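Local coordinates for uncharacterized protein (Bacteroides ovatus, PDB 4DQA) that is of unknown function but probably binds carbohydrate through a concanavalin A-like lectin domain that follows an N-terminal E-set-like domain, at residues A[160-173]-A[279-293]. Residues are numbered along the deposited sequence; the frame is centred on the assembly and turned at random.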
loop_
_atom_site.group_PDB
_atom_site.type_symbol
_atom_site.label_atom_id
_atom_site.label_comp_id
_atom_site.label_asym_id
_atom_site.label_seq_id
_atom_site.Cartn_x
_atom_site.Cartn_y
_atom_site.Cartn_z
ATOM N N PHE A 160 10.933 17.883 13.612
ATOM C CA PHE A 160 11.093 17.240 12.338
ATOM C C PHE A 160 12.166 17.994 11.570
ATOM O O PHE A 160 12.030 19.190 11.306
ATOM C CB PHE A 160 9.782 17.270 11.564
ATOM C CG PHE A 160 8.698 16.368 12.123
ATOM C CD1 PHE A 160 8.948 15.043 12.436
ATOM C CD2 PHE A 160 7.411 16.854 12.307
ATOM C CE1 PHE A 160 7.935 14.216 12.930
ATOM C CE2 PHE A 160 6.407 16.033 12.811
ATOM C CZ PHE A 160 6.666 14.714 13.116
ATOM N N SER A 161 13.243 17.304 11.219
ATOM C CA SER A 161 14.235 17.889 10.342
ATOM C C SER A 161 13.857 17.504 8.940
ATOM O O SER A 161 13.304 18.310 8.200
ATOM C CB SER A 161 15.656 17.455 10.728
ATOM O OG SER A 161 15.739 16.051 10.860
ATOM N N SER A 162 14.092 16.253 8.574
ATOM C CA SER A 162 13.508 15.728 7.348
ATOM C C SER A 162 12.126 15.174 7.672
ATOM O O SER A 162 11.900 14.633 8.757
ATOM C CB SER A 162 14.376 14.640 6.756
ATOM O OG SER A 162 15.652 15.190 6.437
ATOM N N PHE A 163 11.181 15.342 6.760
ATOM C CA PHE A 163 9.838 14.862 7.040
ATOM C C PHE A 163 9.034 14.705 5.768
ATOM O O PHE A 163 9.441 15.146 4.687
ATOM C CB PHE A 163 9.122 15.820 7.993
ATOM C CG PHE A 163 8.733 17.107 7.349
ATOM C CD1 PHE A 163 9.645 18.136 7.256
ATOM C CD2 PHE A 163 7.473 17.269 6.794
ATOM C CE1 PHE A 163 9.319 19.331 6.630
ATOM C CE2 PHE A 163 7.135 18.472 6.165
ATOM C CZ PHE A 163 8.072 19.488 6.084
ATOM N N THR A 164 7.888 14.056 5.943
ATOM C CA THR A 164 6.906 13.846 4.880
ATOM C C THR A 164 5.515 13.987 5.441
ATOM O O THR A 164 5.202 13.448 6.512
ATOM C CB THR A 164 7.033 12.432 4.286
ATOM O OG1 THR A 164 8.357 12.233 3.805
ATOM C CG2 THR A 164 6.057 12.227 3.136
ATOM N N TYR A 165 4.667 14.706 4.710
ATOM C CA TYR A 165 3.222 14.649 4.912
ATOM C C TYR A 165 2.680 13.950 3.682
ATOM O O TYR A 165 3.085 14.287 2.571
ATOM C CB TYR A 165 2.569 16.032 4.900
ATOM C CG TYR A 165 2.905 17.021 5.995
ATOM C CD1 TYR A 165 3.601 16.661 7.141
ATOM C CD2 TYR A 165 2.484 18.354 5.874
ATOM C CE1 TYR A 165 3.871 17.589 8.139
ATOM C CE2 TYR A 165 2.757 19.292 6.862
ATOM C CZ TYR A 165 3.435 18.908 7.998
ATOM O OH TYR A 165 3.713 19.829 8.992
ATOM N N GLU A 166 1.735 13.040 3.842
ATOM C CA GLU A 166 1.072 12.465 2.664
ATOM C C GLU A 166 -0.352 12.068 2.984
ATOM O O GLU A 166 -0.700 11.823 4.135
ATOM C CB GLU A 166 1.818 11.292 2.035
ATOM C CG GLU A 166 2.002 10.124 2.958
ATOM C CD GLU A 166 2.652 8.915 2.297
ATOM O OE1 GLU A 166 2.472 8.735 1.080
ATOM O OE2 GLU A 166 3.308 8.106 3.007
ATOM N N ALA A 167 -1.183 12.053 1.954
ATOM C CA ALA A 167 -2.582 11.633 2.089
ATOM C C ALA A 167 -3.170 11.351 0.732
ATOM O O ALA A 167 -2.750 11.927 -0.287
ATOM C CB ALA A 167 -3.397 12.710 2.739
ATOM N N LEU A 168 -4.191 10.503 0.717
ATOM C CA LEU A 168 -5.137 10.434 -0.402
ATOM C C LEU A 168 -6.263 11.405 -0.071
ATOM O O LEU A 168 -6.824 11.378 1.041
ATOM C CB LEU A 168 -5.720 9.032 -0.571
ATOM C CG LEU A 168 -4.722 7.975 -1.002
ATOM C CD1 LEU A 168 -5.240 6.561 -0.676
ATOM C CD2 LEU A 168 -4.365 8.090 -2.476
ATOM N N ILE A 169 -6.603 12.262 -1.034
ATOM C CA ILE A 169 -7.658 13.258 -0.850
ATOM C C ILE A 169 -8.607 13.270 -2.030
ATOM O O ILE A 169 -8.271 12.931 -3.155
ATOM C CB ILE A 169 -7.100 14.697 -0.644
ATOM C CG1 ILE A 169 -6.411 15.199 -1.912
ATOM C CG2 ILE A 169 -6.173 14.713 0.560
ATOM C CD1 ILE A 169 -6.039 16.670 -1.824
ATOM N N ASN A 170 -9.835 13.677 -1.724
ATOM C CA ASN A 170 -10.887 13.839 -2.713
ATOM C C ASN A 170 -11.710 15.030 -2.283
ATOM O O ASN A 170 -12.398 14.995 -1.264
ATOM C CB ASN A 170 -11.745 12.578 -2.790
ATOM C CG ASN A 170 -12.744 12.624 -3.917
ATOM O OD1 ASN A 170 -13.327 13.666 -4.188
ATOM N ND2 ASN A 170 -12.917 11.504 -4.611
ATOM N N VAL A 171 -11.606 16.111 -3.045
ATOM C CA VAL A 171 -12.200 17.380 -2.658
ATOM C C VAL A 171 -13.643 17.505 -3.146
ATOM O O VAL A 171 -13.925 17.317 -4.338
ATOM C CB VAL A 171 -11.380 18.537 -3.265
ATOM C CG1 VAL A 171 -11.944 19.873 -2.846
ATOM C CG2 VAL A 171 -9.935 18.441 -2.839
ATOM N N ASP A 172 -14.550 17.851 -2.227
ATOM C CA ASP A 172 -15.930 18.108 -2.597
ATOM C C ASP A 172 -16.086 19.473 -3.273
ATOM O O ASP A 172 -16.787 19.614 -4.297
ATOM C CB ASP A 172 -16.853 18.032 -1.377
ATOM C CG ASP A 172 -17.108 16.603 -0.906
ATOM O OD1 ASP A 172 -17.077 15.671 -1.729
ATOM O OD2 ASP A 172 -17.388 16.430 0.293
ATOM N N TYR A 173 -15.472 20.481 -2.664
ATOM C CA TYR A 173 -15.414 21.822 -3.220
ATOM C C TYR A 173 -14.284 22.599 -2.578
ATOM O O TYR A 173 -13.834 22.288 -1.473
ATOM C CB TYR A 173 -16.733 22.572 -3.031
ATOM C CG TYR A 173 -17.200 22.840 -1.621
ATOM C CD1 TYR A 173 -17.977 21.922 -0.948
ATOM C CD2 TYR A 173 -16.948 24.067 -1.011
ATOM C CE1 TYR A 173 -18.473 22.205 0.323
ATOM C CE2 TYR A 173 -17.449 24.365 0.253
ATOM C CZ TYR A 173 -18.199 23.432 0.910
ATOM O OH TYR A 173 -18.713 23.796 2.153
ATOM N N PHE A 279 -11.297 21.814 5.333
ATOM C CA PHE A 279 -11.364 21.003 4.149
ATOM C C PHE A 279 -12.755 20.454 3.987
ATOM O O PHE A 279 -13.384 20.042 4.962
ATOM C CB PHE A 279 -10.394 19.850 4.347
ATOM C CG PHE A 279 -10.183 18.978 3.138
ATOM C CD1 PHE A 279 -9.289 19.358 2.169
ATOM C CD2 PHE A 279 -10.764 17.733 3.039
ATOM C CE1 PHE A 279 -9.067 18.548 1.055
ATOM C CE2 PHE A 279 -10.529 16.913 1.936
ATOM C CZ PHE A 279 -9.682 17.321 0.958
ATOM N N HIS A 280 -13.248 20.424 2.740
ATOM C CA HIS A 280 -14.516 19.785 2.437
ATOM C C HIS A 280 -14.287 18.678 1.445
ATOM O O HIS A 280 -14.032 18.928 0.259
ATOM C CB HIS A 280 -15.493 20.796 1.864
ATOM C CG HIS A 280 -15.908 21.818 2.868
ATOM N ND1 HIS A 280 -15.227 22.995 3.062
ATOM C CD2 HIS A 280 -16.900 21.794 3.788
ATOM C CE1 HIS A 280 -15.813 23.680 4.032
ATOM N NE2 HIS A 280 -16.811 22.966 4.503
ATOM N N GLY A 281 -14.337 17.433 1.926
ATOM C CA GLY A 281 -14.032 16.275 1.092
ATOM C C GLY A 281 -13.710 15.079 1.942
ATOM O O GLY A 281 -14.105 15.016 3.103
ATOM N N LYS A 282 -13.031 14.118 1.349
ATOM C CA LYS A 282 -12.638 12.906 2.039
ATOM C C LYS A 282 -11.130 12.752 2.052
ATOM O O LYS A 282 -10.435 13.217 1.136
ATOM C CB LYS A 282 -13.263 11.686 1.376
ATOM C CG LYS A 282 -14.777 11.665 1.405
ATOM C CD LYS A 282 -15.275 10.440 0.639
ATOM C CE LYS A 282 -16.766 10.342 0.547
ATOM N NZ LYS A 282 -17.292 11.401 -0.369
HETATM N N MSE A 283 -10.619 12.072 3.074
HETATM C CA MSE A 283 -9.215 11.727 3.142
HETATM C C MSE A 283 -9.076 10.257 3.490
HETATM O O MSE A 283 -9.933 9.662 4.132
HETATM C CB MSE A 283 -8.441 12.529 4.191
HETATM C CG MSE A 283 -8.555 14.027 3.991
HETATM SE SE MSE A 283 -7.167 14.917 5.031
HETATM C CE MSE A 283 -8.011 16.652 5.235
ATOM N N SER A 284 -7.943 9.720 3.094
ATOM C CA SER A 284 -7.580 8.333 3.368
ATOM C C SER A 284 -6.075 8.256 3.462
ATOM O O SER A 284 -5.353 9.014 2.821
ATOM C CB SER A 284 -8.102 7.465 2.240
ATOM O OG SER A 284 -7.628 6.119 2.298
ATOM N N GLU A 285 -5.562 7.319 4.253
ATOM C CA GLU A 285 -4.117 7.045 4.270
ATOM C C GLU A 285 -3.300 8.302 4.552
ATOM O O GLU A 285 -2.323 8.626 3.851
ATOM C CB GLU A 285 -3.658 6.379 2.975
ATOM C CG GLU A 285 -4.267 5.040 2.731
ATOM C CD GLU A 285 -3.856 4.027 3.784
ATOM O OE1 GLU A 285 -2.634 3.835 3.974
ATOM O OE2 GLU A 285 -4.746 3.457 4.463
ATOM N N VAL A 286 -3.696 8.977 5.614
ATOM C CA VAL A 286 -3.031 10.206 6.065
ATOM C C VAL A 286 -1.832 9.858 6.930
ATOM O O VAL A 286 -1.970 9.115 7.905
ATOM C CB VAL A 286 -4.007 11.050 6.889
ATOM C CG1 VAL A 286 -3.337 12.287 7.455
ATOM C CG2 VAL A 286 -5.233 11.431 6.071
ATOM N N ARG A 287 -0.652 10.344 6.558
ATOM C CA ARG A 287 0.580 9.984 7.266
ATOM C C ARG A 287 1.505 11.143 7.469
ATOM O O ARG A 287 1.609 12.022 6.624
ATOM C CB ARG A 287 1.349 8.899 6.512
ATOM C CG ARG A 287 0.481 7.740 6.037
ATOM C CD ARG A 287 1.312 6.742 5.232
ATOM N NE ARG A 287 0.425 5.801 4.544
ATOM C CZ ARG A 287 0.625 5.325 3.332
ATOM N NH1 ARG A 287 1.703 5.665 2.637
ATOM N NH2 ARG A 287 -0.250 4.482 2.808
ATOM N N VAL A 288 2.257 11.087 8.565
ATOM C CA VAL A 288 3.393 11.981 8.765
ATOM C C VAL A 288 4.589 11.098 9.062
ATOM O O VAL A 288 4.490 10.183 9.883
ATOM C CB VAL A 288 3.202 12.920 9.944
ATOM C CG1 VAL A 288 4.459 13.781 10.141
ATOM C CG2 VAL A 288 2.009 13.831 9.730
ATOM N N TRP A 289 5.705 11.363 8.390
ATOM C CA TRP A 289 6.939 10.621 8.613
ATOM C C TRP A 289 8.014 11.572 9.083
ATOM O O TRP A 289 8.053 12.736 8.678
ATOM C CB TRP A 289 7.449 9.999 7.307
ATOM C CG TRP A 289 6.535 9.065 6.607
ATOM C CD1 TRP A 289 5.472 9.393 5.807
ATOM C CD2 TRP A 289 6.632 7.629 6.577
ATOM N NE1 TRP A 289 4.890 8.252 5.306
ATOM C CE2 TRP A 289 5.596 7.160 5.756
ATOM C CE3 TRP A 289 7.488 6.695 7.183
ATOM C CZ2 TRP A 289 5.383 5.802 5.516
ATOM C CZ3 TRP A 289 7.272 5.341 6.945
ATOM C CH2 TRP A 289 6.228 4.912 6.121
ATOM N N SER A 290 8.946 11.047 9.880
ATOM C CA SER A 290 10.122 11.798 10.300
ATOM C C SER A 290 11.342 11.573 9.384
ATOM O O SER A 290 12.502 11.730 9.808
ATOM C CB SER A 290 10.469 11.414 11.736
ATOM O OG SER A 290 10.709 10.022 11.826
ATOM N N VAL A 291 11.071 11.190 8.136
ATOM C CA VAL A 291 12.063 11.115 7.078
ATOM C C VAL A 291 11.461 11.686 5.807
ATOM O O VAL A 291 10.224 11.825 5.715
ATOM C CB VAL A 291 12.473 9.658 6.795
ATOM C CG1 VAL A 291 13.095 9.057 8.041
ATOM C CG2 VAL A 291 11.283 8.817 6.313
ATOM N N ALA A 292 12.315 12.026 4.846
ATOM C CA ALA A 292 11.853 12.395 3.520
ATOM C C ALA A 292 11.669 11.100 2.732
ATOM O O ALA A 292 12.643 10.426 2.386
ATOM C CB ALA A 292 12.865 13.313 2.813
ATOM N N ARG A 293 10.423 10.734 2.454
ATOM C CA ARG A 293 10.182 9.538 1.689
ATOM C C ARG A 293 10.600 9.776 0.244
ATOM O O ARG A 293 10.364 10.854 -0.315
ATOM C CB ARG A 293 8.697 9.165 1.768
ATOM C CG ARG A 293 8.228 8.791 3.165
ATOM C CD ARG A 293 8.689 7.402 3.555
ATOM N NE ARG A 293 7.784 6.415 2.999
ATOM C CZ ARG A 293 7.945 5.103 3.120
ATOM N NH1 ARG A 293 9.016 4.615 3.722
ATOM N NH2 ARG A 293 7.037 4.289 2.610
HETATM O O HOH W 1 3.021 6.296 -0.079
HETATM O O HOH W 2 5.146 6.446 1.761
HETATM O O HOH W 3 -15.085 13.739 -1.478
HETATM O O HOH W 4 -17.494 13.856 1.184
HETATM O O HOH W 5 -12.332 22.199 0.771
#
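E166 reaches across to R287, its partner on the antiparallel strand 282-289, and diagonally to W289, the partner of T164, in a sheet of the concanavalin A-like beta sandwich. One carboxylate oxygen does the gripping: E166 OE2 takes the indole N-H of W289 NE1 on its anti side at 2.8 Å, and R287 NH1 comes to 2.9 Å in a salt bridge whose hydrogen bond is weak. The carboxylate stands nearly perpendicular to the guanidinium, planes 86° apart. With CG between its backbone N and carbonyl carbon (chi1 61°) and the chain extended beyond, E166 carries OE2 to the edge of the R287 guanidinium, near its plane. The other end of the guanidinium is held in plane by E285 OE1, 2.7 Å from R287 NH2, and Y315 also bonds that oxygen. A beta bulge between E166 and L168 shifts the ladder by one residue. On the opposite face, V288 lies alongside Y165, while its CG1 meets F160 CZ at 3.8 Å. Beyond V171 and G281, Y173 stacks offset on the H280 ring, centroids 4.3 Å apart. At the far end T164 OG1 ties down the chain leaving the sheet, donating to V291 O at 2.7 Å and accepting from R293 N at 2.9 Å.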